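Local coordinates for TRAP-type C4-dicarboxylate:H+ symport system substrate-binding component DctP (Shewanella oneidensis, PDB 4MX6), which probably captures C4-dicarboxylates such as succinate in the periplasm and hands them to a TRAP-type transporter for uptake into the cell, at residues E106-R111 and S144-V149; R129-E134 and Y153-M158; L208-A213 and Y230-H235. All coordinates share one frame; numbering follows the deposited sequence.

How the contacts relate
Contacts 1 and 2 share strand 148-158: the first uses its beginning, at Ile-148, and the second its later part, from Tyr-153 to His-155, with centres about 18 Å apart. Along the chain their segments alternate, so that 106-111 and 129-134 are both brought to this one strand. Contact 3, which joins the end of helix 205-210 to the loop before strand 235-237, lies across the centre of the chain, its centre about 34 Å from that of contact 1 and about 30 Å from that of contact 2. The bound succinate lies about 11 Å from the side chain of His-155 in contact 2 and about 10 Å from that of Leu-209 in contact 3.

Contact 1: residues E106-R111 and S144-V149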
loop_
_atom_site.group_PDB
_atom_site.type_symbol
_atom_site.label_atom_id
_atom_site.label_comp_id
_atom_site.label_asym_id
_atom_site.label_seq_id
_atom_site.Cartn_x
_atom_site.Cartn_y
_atom_site.Cartn_z
ATOM N N GLU A 106 3.730 -1.229 -11.816
ATOM C CA GLU A 106 3.461 -1.808 -13.136
ATOM C C GLU A 106 4.392 -1.336 -14.251
ATOM O O GLU A 106 4.548 -2.027 -15.256
ATOM C CB GLU A 106 1.998 -1.595 -13.554
ATOM C CG GLU A 106 1.045 -2.448 -12.729
ATOM C CD GLU A 106 -0.440 -2.238 -13.042
ATOM O OE1 GLU A 106 -0.769 -1.308 -13.809
ATOM O OE2 GLU A 106 -1.288 -3.006 -12.497
ATOM N N ARG A 107 4.983 -0.158 -14.113
ATOM C CA ARG A 107 5.915 0.290 -15.135
ATOM C C ARG A 107 7.208 -0.508 -15.118
ATOM O O ARG A 107 7.957 -0.478 -16.087
ATOM C CB ARG A 107 6.253 1.765 -14.988
ATOM C CG ARG A 107 7.200 2.210 -16.088
ATOM C CD ARG A 107 7.360 3.696 -16.136
ATOM N NE ARG A 107 7.840 4.196 -14.861
ATOM C CZ ARG A 107 7.868 5.478 -14.524
ATOM N NH1 ARG A 107 7.433 6.397 -15.377
ATOM N NH2 ARG A 107 8.324 5.835 -13.330
ATOM N N TYR A 108 7.470 -1.210 -14.020
ATOM C CA TYR A 108 8.743 -1.910 -13.831
ATOM C C TYR A 108 8.618 -3.437 -13.803
ATOM O O TYR A 108 9.558 -4.139 -14.165
ATOM C CB TYR A 108 9.448 -1.383 -12.574
ATOM C CG TYR A 108 9.750 0.087 -12.688
ATOM C CD1 TYR A 108 10.855 0.535 -13.396
ATOM C CD2 TYR A 108 8.917 1.033 -12.118
ATOM C CE1 TYR A 108 11.119 1.886 -13.530
ATOM C CE2 TYR A 108 9.171 2.377 -12.245
ATOM C CZ TYR A 108 10.274 2.805 -12.947
ATOM O OH TYR A 108 10.519 4.163 -13.063
ATOM N N THR A 109 7.464 -3.943 -13.377
ATOM C CA THR A 109 7.176 -5.379 -13.432
ATOM C C THR A 109 5.671 -5.574 -13.430
ATOM O O THR A 109 4.951 -4.724 -12.919
ATOM C CB THR A 109 7.789 -6.166 -12.239
ATOM O OG1 THR A 109 7.502 -7.559 -12.381
ATOM C CG2 THR A 109 7.239 -5.702 -10.897
ATOM N N LYS A 110 5.203 -6.689 -13.993
ATOM C CA LYS A 110 3.797 -7.066 -13.885
ATOM C C LYS A 110 3.587 -8.113 -12.790
ATOM O O LYS A 110 2.462 -8.510 -12.501
ATOM C CB LYS A 110 3.291 -7.618 -15.216
ATOM C CG LYS A 110 3.413 -6.651 -16.373
ATOM C CD LYS A 110 2.546 -5.420 -16.191
ATOM C CE LYS A 110 2.685 -4.515 -17.400
ATOM N NZ LYS A 110 1.518 -3.632 -17.574
ATOM N N ARG A 111 4.670 -8.571 -12.179
ATOM C CA ARG A 111 4.570 -9.679 -11.238
ATOM C C ARG A 111 3.895 -9.298 -9.917
ATOM O O ARG A 111 3.224 -10.138 -9.293
ATOM C CB ARG A 111 5.952 -10.271 -10.978
ATOM C CG ARG A 111 6.513 -11.025 -12.187
ATOM C CD ARG A 111 7.980 -11.405 -11.998
ATOM N NE ARG A 111 8.178 -12.248 -10.822
ATOM C CZ ARG A 111 9.365 -12.562 -10.313
ATOM N NH1 ARG A 111 10.466 -12.076 -10.856
ATOM N NH2 ARG A 111 9.445 -13.330 -9.232
ATOM N N SER A 144 15.057 -5.947 -10.168
ATOM C CA SER A 144 16.487 -5.706 -10.000
ATOM C C SER A 144 17.190 -5.326 -11.306
ATOM O O SER A 144 18.120 -4.515 -11.303
ATOM C CB SER A 144 17.173 -6.914 -9.344
ATOM O OG SER A 144 16.983 -8.112 -10.072
ATOM N N ARG A 145 16.753 -5.894 -12.425
ATOM C CA ARG A 145 17.363 -5.567 -13.718
ATOM C C ARG A 145 16.887 -4.210 -14.264
ATOM O O ARG A 145 17.409 -3.718 -15.271
ATOM C CB ARG A 145 17.125 -6.695 -14.729
ATOM C CG ARG A 145 17.776 -8.021 -14.330
ATOM C CD ARG A 145 17.568 -9.092 -15.398
ATOM N NE ARG A 145 16.151 -9.386 -15.596
ATOM C CZ ARG A 145 15.458 -10.282 -14.895
ATOM N NH1 ARG A 145 16.040 -10.992 -13.939
ATOM N NH2 ARG A 145 14.168 -10.469 -15.154
ATOM N N LYS A 146 15.917 -3.601 -13.585
ATOM C CA LYS A 146 15.460 -2.248 -13.895
ATOM C C LYS A 146 16.116 -1.238 -12.962
ATOM O O LYS A 146 15.816 -0.046 -13.020
ATOM C CB LYS A 146 13.944 -2.141 -13.719
ATOM C CG LYS A 146 13.116 -2.990 -14.654
ATOM C CD LYS A 146 13.024 -2.359 -16.017
ATOM C CE LYS A 146 11.906 -2.981 -16.815
ATOM N NZ LYS A 146 12.107 -4.441 -16.926
ATOM N N GLY A 147 16.977 -1.720 -12.069
ATOM C CA GLY A 147 17.689 -0.843 -11.161
ATOM C C GLY A 147 17.034 -0.639 -9.806
ATOM O O GLY A 147 17.509 0.189 -9.030
ATOM N N ILE A 148 15.960 -1.373 -9.519
ATOM C CA ILE A 148 15.241 -1.230 -8.251
ATOM C C ILE A 148 15.507 -2.433 -7.362
ATOM O O ILE A 148 15.274 -3.571 -7.780
ATOM C CB ILE A 148 13.735 -1.075 -8.480
ATOM C CG1 ILE A 148 13.445 0.198 -9.287
ATOM C CG2 ILE A 148 12.986 -1.047 -7.147
ATOM C CD1 ILE A 148 11.992 0.344 -9.696
ATOM N N VAL A 149 15.998 -2.171 -6.153
ATOM C CA VAL A 149 16.342 -3.202 -5.185
ATOM C C VAL A 149 15.249 -3.282 -4.129
ATOM O O VAL A 149 14.950 -2.295 -3.463
ATOM C CB VAL A 149 17.688 -2.880 -4.482
ATOM C CG1 VAL A 149 18.008 -3.920 -3.407
ATOM C CG2 VAL A 149 18.821 -2.792 -5.488
HETATM O O HOH W 1 10.561 -6.333 -15.454
#
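Tyr-108 reaches from the loop 106-111 to the start of strand 148-158, where its ring meets Ile-148 and its backbone carbonyl lies beside Lys-146. Its CG stands anti to its own carbonyl carbon (chi1 -61°), which turns the ring toward 144-149. From CB outward, the first ring atom, CG, touches Ile-148 CD1 at 3.7 Å. The next two, CD1 and CD2, share that methyl, and CD1 also meets Lys-146 CB obliquely at 4.1 Å. Ile-148 CD1 is thus set over one face of the ring, in a CH-pi contact 3.9 Å from the centroid of the Tyr-108 ring. Arg-107 CG lies over the opposite face, so aliphatic carbon sandwiches the ring. At the tip, a weak and doubtful bond from Arg-107 NH2 reaches OH.

The lysine chain, bent at chi2 and chi4, curls back over the tyrosine backbone, with Lys-146 CE 3.7 Å from Tyr-108 O. A water bridges the tyrosine carbonyl and the lysine ammonium group: it donates to Tyr-108 O at 2.7 Å and accepts from Lys-146 NZ at 2.9 Å. Were Tyr-108 replaced by an alanine, the Ile-148 methyl would probably lose its aromatic cover and a gap would open beside Lys-146 CB.

Leu-87 and Leu-91 of helix 86-91 also touch the tyrosine, and Leu-91 reaches Ile-148 as well. With Val-249 of the antiparallel strand 243-251 against Ile-148, the contact joins the loop and helix 86-91 to the beginning of the two-stranded sheet.

Contact 2: residues R129-E134 and Y153-M158; sequences RFQQGE and YLHNGM
Tyr-153 receives the side chain of Gln-131 over one face of its ring. The glutamine comes from helix 124-132, its CG beside its backbone N (chi1 -76°) and the chain extended beyond, so that it runs across the tyrosine toward strand 148-158. Gln-131 CB touches Tyr-153 CD2 at 3.6 Å, and Gln-131 CG sits over the middle of the ring in a CH-pi contact, 3.6 Å from the centroid of Tyr-153. Farther out, the amide lies nearly flat over the CB side of the ring, the two planes 7° apart, with Gln-131 CD 3.6 Å from Tyr-153 CG. The phenol oxygen is occupied away from the amide, in a hydrogen bond with Gly-136 O.

Leu-154 turns its side chain from the helix, and the next residue, His-155, brings its ring end back to the same glutamine. His-155 NE2 donates to Gln-131 OE1 at 3.1 Å. This bond is bent, with an N-H...O angle of 138° and the oxygen tilted from the ring plane, though the imidazole and amide planes are nearly coplanar. Gln-131 NE2 bonds to Asp-245 OD2. A bond at each polar atom and the stack on the tyrosine would restrain the rotation of this buried amide.

Beyond the touching residues, Asn-156 and Gly-157 form a classic beta bulge opposite Leu-244, and Asn-156 ND2 bonds to the hydroxyl of Tyr-246, a succinate-binding residue. The end of helix 124-132 is laid against the two-stranded sheet, in which strand 243-251 pairs antiparallel with 153-158; Met-124 and Asn-128 of that helix touch His-155, while Leu-139 of helix 134-139 packs on Tyr-153.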
loop_
_atom_site.group_PDB
_atom_site.type_symbol
_atom_site.label_atom_id
_atom_site.label_comp_id
_atom_site.label_asym_id
_atom_site.label_seq_id
_atom_site.Cartn_x
_atom_site.Cartn_y
_atom_site.Cartn_z
ATOM N N ARG A 129 2.331 -14.490 5.347
ATOM C CA ARG A 129 2.838 -15.810 4.994
ATOM C C ARG A 129 3.269 -15.850 3.530
ATOM O O ARG A 129 4.329 -16.394 3.191
ATOM C CB ARG A 129 1.795 -16.895 5.274
ATOM C CG ARG A 129 1.747 -17.352 6.719
ATOM C CD ARG A 129 0.829 -18.554 6.898
ATOM N NE ARG A 129 -0.506 -18.155 7.337
ATOM C CZ ARG A 129 -0.784 -17.731 8.569
ATOM N NH1 ARG A 129 0.176 -17.640 9.478
ATOM N NH2 ARG A 129 -2.022 -17.391 8.895
ATOM N N PHE A 130 2.453 -15.279 2.651
ATOM C CA PHE A 130 2.807 -15.250 1.233
ATOM C C PHE A 130 4.098 -14.452 1.015
ATOM O O PHE A 130 5.005 -14.890 0.319
ATOM C CB PHE A 130 1.673 -14.679 0.396
ATOM C CG PHE A 130 2.013 -14.548 -1.056
ATOM C CD1 PHE A 130 2.057 -15.659 -1.882
ATOM C CD2 PHE A 130 2.314 -13.313 -1.600
ATOM C CE1 PHE A 130 2.373 -15.523 -3.230
ATOM C CE2 PHE A 130 2.647 -13.179 -2.937
ATOM C CZ PHE A 130 2.669 -14.281 -3.755
ATOM N N GLN A 131 4.187 -13.280 1.632
ATOM C CA GLN A 131 5.376 -12.442 1.504
ATOM C C GLN A 131 6.654 -13.127 1.968
ATOM O O GLN A 131 7.710 -12.932 1.373
ATOM C CB GLN A 131 5.193 -11.141 2.275
ATOM C CG GLN A 131 4.274 -10.158 1.548
ATOM C CD GLN A 131 3.840 -8.994 2.420
ATOM O OE1 GLN A 131 4.050 -8.981 3.638
ATOM N NE2 GLN A 131 3.206 -8.013 1.804
ATOM N N GLN A 132 6.563 -13.901 3.051
ATOM C CA GLN A 132 7.730 -14.551 3.644
ATOM C C GLN A 132 8.057 -15.895 2.998
ATOM O O GLN A 132 9.134 -16.441 3.233
ATOM C CB GLN A 132 7.536 -14.719 5.154
ATOM C CG GLN A 132 7.486 -13.380 5.897
ATOM C CD GLN A 132 8.710 -12.521 5.622
ATOM O OE1 GLN A 132 9.824 -12.965 5.810
ATOM N NE2 GLN A 132 8.502 -11.292 5.169
ATOM N N GLY A 133 7.136 -16.424 2.200
ATOM C CA GLY A 133 7.377 -17.645 1.445
ATOM C C GLY A 133 8.241 -17.390 0.226
ATOM O O GLY A 133 8.643 -16.271 -0.068
ATOM N N GLU A 134 8.509 -18.459 -0.511
ATOM C CA GLU A 134 9.463 -18.394 -1.595
ATOM C C GLU A 134 8.996 -17.465 -2.717
ATOM O O GLU A 134 9.803 -16.696 -3.266
ATOM C CB GLU A 134 9.714 -19.798 -2.133
ATOM C CG GLU A 134 10.721 -19.855 -3.252
ATOM C CD GLU A 134 12.109 -19.380 -2.843
ATOM O OE1 GLU A 134 12.463 -19.423 -1.637
ATOM O OE2 GLU A 134 12.849 -18.945 -3.747
ATOM N N TYR A 153 9.128 -5.944 2.846
ATOM C CA TYR A 153 7.707 -5.632 2.804
ATOM C C TYR A 153 7.337 -4.897 4.090
ATOM O O TYR A 153 7.769 -5.277 5.183
ATOM C CB TYR A 153 6.874 -6.902 2.710
ATOM C CG TYR A 153 6.976 -7.629 1.389
ATOM C CD1 TYR A 153 6.321 -7.148 0.265
ATOM C CD2 TYR A 153 7.690 -8.816 1.272
ATOM C CE1 TYR A 153 6.371 -7.825 -0.935
ATOM C CE2 TYR A 153 7.760 -9.492 0.061
ATOM C CZ TYR A 153 7.101 -8.988 -1.037
ATOM O OH TYR A 153 7.119 -9.636 -2.254
ATOM N N LEU A 154 6.489 -3.882 3.970
ATOM C CA LEU A 154 5.969 -3.151 5.115
ATOM C C LEU A 154 4.444 -3.175 5.018
ATOM O O LEU A 154 3.884 -2.857 3.972
ATOM C CB LEU A 154 6.501 -1.715 5.112
ATOM C CG LEU A 154 5.904 -0.776 6.151
ATOM C CD1 LEU A 154 6.255 -1.199 7.569
ATOM C CD2 LEU A 154 6.379 0.651 5.898
ATOM N N HIS A 155 3.792 -3.546 6.107
ATOM C CA HIS A 155 2.335 -3.616 6.107
ATOM C C HIS A 155 1.642 -2.275 6.270
ATOM O O HIS A 155 2.140 -1.371 6.951
ATOM C CB HIS A 155 1.853 -4.524 7.240
ATOM C CG HIS A 155 2.330 -5.929 7.099
ATOM N ND1 HIS A 155 2.765 -6.729 8.131
ATOM C CD2 HIS A 155 2.425 -6.681 5.981
ATOM C CE1 HIS A 155 3.113 -7.911 7.641
ATOM N NE2 HIS A 155 2.921 -7.897 6.336
ATOM N N ASN A 156 0.442 -2.181 5.695
ATOM C CA ASN A 156 -0.533 -1.192 6.132
ATOM C C ASN A 156 -1.768 -1.926 6.658
ATOM O O ASN A 156 -1.958 -2.005 7.873
ATOM C CB ASN A 156 -0.846 -0.153 5.063
ATOM C CG ASN A 156 -1.656 0.997 5.623
ATOM O OD1 ASN A 156 -2.546 0.790 6.465
ATOM N ND2 ASN A 156 -1.341 2.210 5.207
ATOM N N GLY A 157 -2.564 -2.520 5.773
ATOM C CA GLY A 157 -3.748 -3.222 6.222
ATOM C C GLY A 157 -4.633 -3.648 5.078
ATOM O O GLY A 157 -4.310 -3.431 3.924
ATOM N N MET A 158 -5.782 -4.214 5.417
ATOM C CA MET A 158 -6.778 -4.539 4.414
ATOM C C MET A 158 -7.548 -3.277 4.040
ATOM O O MET A 158 -7.738 -2.387 4.857
ATOM C CB MET A 158 -7.735 -5.608 4.928
ATOM C CG MET A 158 -7.059 -6.877 5.436
ATOM S SD MET A 158 -5.984 -7.729 4.280
ATOM C CE MET A 158 -7.188 -8.384 3.125
#

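Contact 3: residues L208-A213 and Y230-H235; sequences LLQTRA and YEVQSH
Leu-209, in the last turn of helix 205-210, meets both Val-232 and Gln-233 of the opposing loop. Its CB touches Val-232 CG2 at 3.7 Å, the two side chains crossing at about a right angle. Its branched end goes on to Gln-233: CD2 approaches the amide carbon CD of that residue at 3.5 Å and lies about as near to OE1 and NE2, an apolar methyl laid against a polar group. The glutamine is bent at chi2 (-84°), which folds its amide back beside its own backbone. There Gln-233 NE2 donates to Val-232 O at 3.1 Å in a nearly straight bond, 163° at the hydrogen. NE2 also bonds to Asp-215 O, and OE1 to the hydroxyl of Thr-162, so the buried amide that receives the leucine is fixed at both polar ends.

Gln-210 follows with a lighter contact made by its backbone and the root of its side chain. Val-232 CG1 lies 3.9 Å from Gln-210 CA, while the long chain of the glutamine leads off from the loop. The two valine methyls therefore divide the work, CG2 against Leu-209 and CG1 against Gln-210. At Arg-212 the chain takes a positive phi (64°) and ends the helix in a Schellman motif, with Arg-212 N bonded to Leu-209 O at 3.1 Å.

Ile-214, just past the helix, also touches Leu-209. Beyond the loop that receives the C-terminal end of helix 205-210, His-235 enters strand 235-237, which lies between strands 160-163 and 299-301 in the four-stranded mixed sheet.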
loop_
_atom_site.group_PDB
_atom_site.type_symbol
_atom_site.label_atom_id
_atom_site.label_comp_id
_atom_site.label_asym_id
_atom_site.label_seq_id
_atom_site.Cartn_x
_atom_site.Cartn_y
_atom_site.Cartn_z
ATOM N N LEU A 208 -10.687 15.285 -4.090
ATOM C CA LEU A 208 -11.588 14.648 -5.036
ATOM C C LEU A 208 -12.873 14.186 -4.360
ATOM O O LEU A 208 -13.959 14.337 -4.924
ATOM C CB LEU A 208 -10.888 13.473 -5.718
ATOM C CG LEU A 208 -9.735 13.843 -6.658
ATOM C CD1 LEU A 208 -8.901 12.609 -6.993
ATOM C CD2 LEU A 208 -10.250 14.511 -7.935
ATOM N N LEU A 209 -12.757 13.614 -3.164
ATOM C CA LEU A 209 -13.931 13.179 -2.410
ATOM C C LEU A 209 -14.756 14.389 -1.969
ATOM O O LEU A 209 -15.990 14.410 -2.093
ATOM C CB LEU A 209 -13.529 12.395 -1.164
ATOM C CG LEU A 209 -12.810 11.065 -1.363
ATOM C CD1 LEU A 209 -12.257 10.606 -0.031
ATOM C CD2 LEU A 209 -13.723 10.007 -1.958
ATOM N N GLN A 210 -14.070 15.382 -1.415
ATOM C CA GLN A 210 -14.732 16.574 -0.878
ATOM C C GLN A 210 -15.615 17.237 -1.933
ATOM O O GLN A 210 -16.750 17.637 -1.666
ATOM C CB GLN A 210 -13.676 17.565 -0.388
ATOM C CG GLN A 210 -14.231 18.869 0.147
ATOM C CD GLN A 210 -13.155 19.892 0.348
ATOM O OE1 GLN A 210 -12.226 20.010 -0.455
ATOM N NE2 GLN A 210 -13.259 20.641 1.431
ATOM N N THR A 211 -15.066 17.366 -3.130
ATOM C CA THR A 211 -15.718 18.067 -4.224
ATOM C C THR A 211 -16.643 17.184 -5.051
ATOM O O THR A 211 -17.267 17.665 -5.988
ATOM C CB THR A 211 -14.687 18.711 -5.178
ATOM O OG1 THR A 211 -13.871 17.690 -5.773
ATOM C CG2 THR A 211 -13.814 19.721 -4.450
ATOM N N ARG A 212 -16.725 15.902 -4.706
ATOM C CA ARG A 212 -17.575 14.948 -5.422
ATOM C C ARG A 212 -17.139 14.750 -6.866
ATOM O O ARG A 212 -17.913 14.287 -7.693
ATOM C CB ARG A 212 -19.071 15.311 -5.310
ATOM C CG ARG A 212 -19.583 15.230 -3.869
ATOM C CD ARG A 212 -21.003 15.750 -3.717
ATOM N NE ARG A 212 -21.947 15.046 -4.585
ATOM C CZ ARG A 212 -22.567 13.914 -4.269
ATOM N NH1 ARG A 212 -22.378 13.340 -3.089
ATOM N NH2 ARG A 212 -23.406 13.368 -5.137
ATOM N N ALA A 213 -15.872 15.035 -7.161
ATOM C CA ALA A 213 -15.283 14.616 -8.434
ATOM C C ALA A 213 -15.256 13.093 -8.531
ATOM O O ALA A 213 -15.322 12.531 -9.627
ATOM C CB ALA A 213 -13.893 15.171 -8.592
ATOM N N TYR A 230 -13.034 10.066 6.018
ATOM C CA TYR A 230 -14.302 9.798 6.689
ATOM C C TYR A 230 -15.128 11.069 6.920
ATOM O O TYR A 230 -16.318 10.975 7.204
ATOM C CB TYR A 230 -14.083 9.059 8.016
ATOM C CG TYR A 230 -13.402 9.884 9.095
ATOM C CD1 TYR A 230 -12.028 10.066 9.101
ATOM C CD2 TYR A 230 -14.132 10.486 10.113
ATOM C CE1 TYR A 230 -11.398 10.812 10.092
ATOM C CE2 TYR A 230 -13.512 11.238 11.099
ATOM C CZ TYR A 230 -12.146 11.410 11.079
ATOM O OH TYR A 230 -11.501 12.142 12.064
ATOM N N GLU A 231 -14.511 12.251 6.819
ATOM C CA GLU A 231 -15.245 13.507 6.984
ATOM C C GLU A 231 -15.973 13.921 5.706
ATOM O O GLU A 231 -16.784 14.850 5.743
ATOM C CB GLU A 231 -14.305 14.621 7.445
ATOM C CG GLU A 231 -13.699 14.342 8.816
ATOM C CD GLU A 231 -12.846 15.477 9.367
ATOM O OE1 GLU A 231 -12.587 16.462 8.650
ATOM O OE2 GLU A 231 -12.413 15.355 10.527
ATOM N N VAL A 232 -15.723 13.223 4.601
ATOM C CA VAL A 232 -16.304 13.588 3.309
ATOM C C VAL A 232 -16.896 12.370 2.590
ATOM O O VAL A 232 -17.135 12.395 1.379
ATOM C CB VAL A 232 -15.273 14.317 2.412
ATOM C CG1 VAL A 232 -15.024 15.718 2.939
ATOM C CG2 VAL A 232 -13.985 13.532 2.308
ATOM N N GLN A 233 -17.168 11.332 3.371
ATOM C CA GLN A 233 -17.810 10.109 2.881
ATOM C C GLN A 233 -18.839 9.684 3.917
ATOM O O GLN A 233 -18.484 9.495 5.077
ATOM C CB GLN A 233 -16.781 8.990 2.689
ATOM C CG GLN A 233 -15.741 9.301 1.641
ATOM C CD GLN A 233 -16.235 8.960 0.251
ATOM O OE1 GLN A 233 -15.953 7.885 -0.259
ATOM N NE2 GLN A 233 -16.952 9.873 -0.375
ATOM N N SER A 234 -20.095 9.503 3.524
ATOM C CA SER A 234 -21.122 9.185 4.507
ATOM C C SER A 234 -21.104 7.734 5.005
ATOM O O SER A 234 -21.650 7.461 6.081
ATOM C CB SER A 234 -22.524 9.537 3.982
ATOM O OG SER A 234 -22.862 8.737 2.865
ATOM N N HIS A 235 -20.510 6.811 4.240
ATOM C CA HIS A 235 -20.571 5.386 4.563
ATOM C C HIS A 235 -19.264 4.675 4.296
ATOM O O HIS A 235 -18.669 4.839 3.234
ATOM C CB HIS A 235 -21.649 4.720 3.723
ATOM C CG HIS A 235 -23.027 5.082 4.144
ATOM N ND1 HIS A 235 -23.684 6.210 3.697
ATOM C CD2 HIS A 235 -23.867 4.471 5.009
ATOM C CE1 HIS A 235 -24.873 6.271 4.265
ATOM N NE2 HIS A 235 -25.006 5.229 5.068
#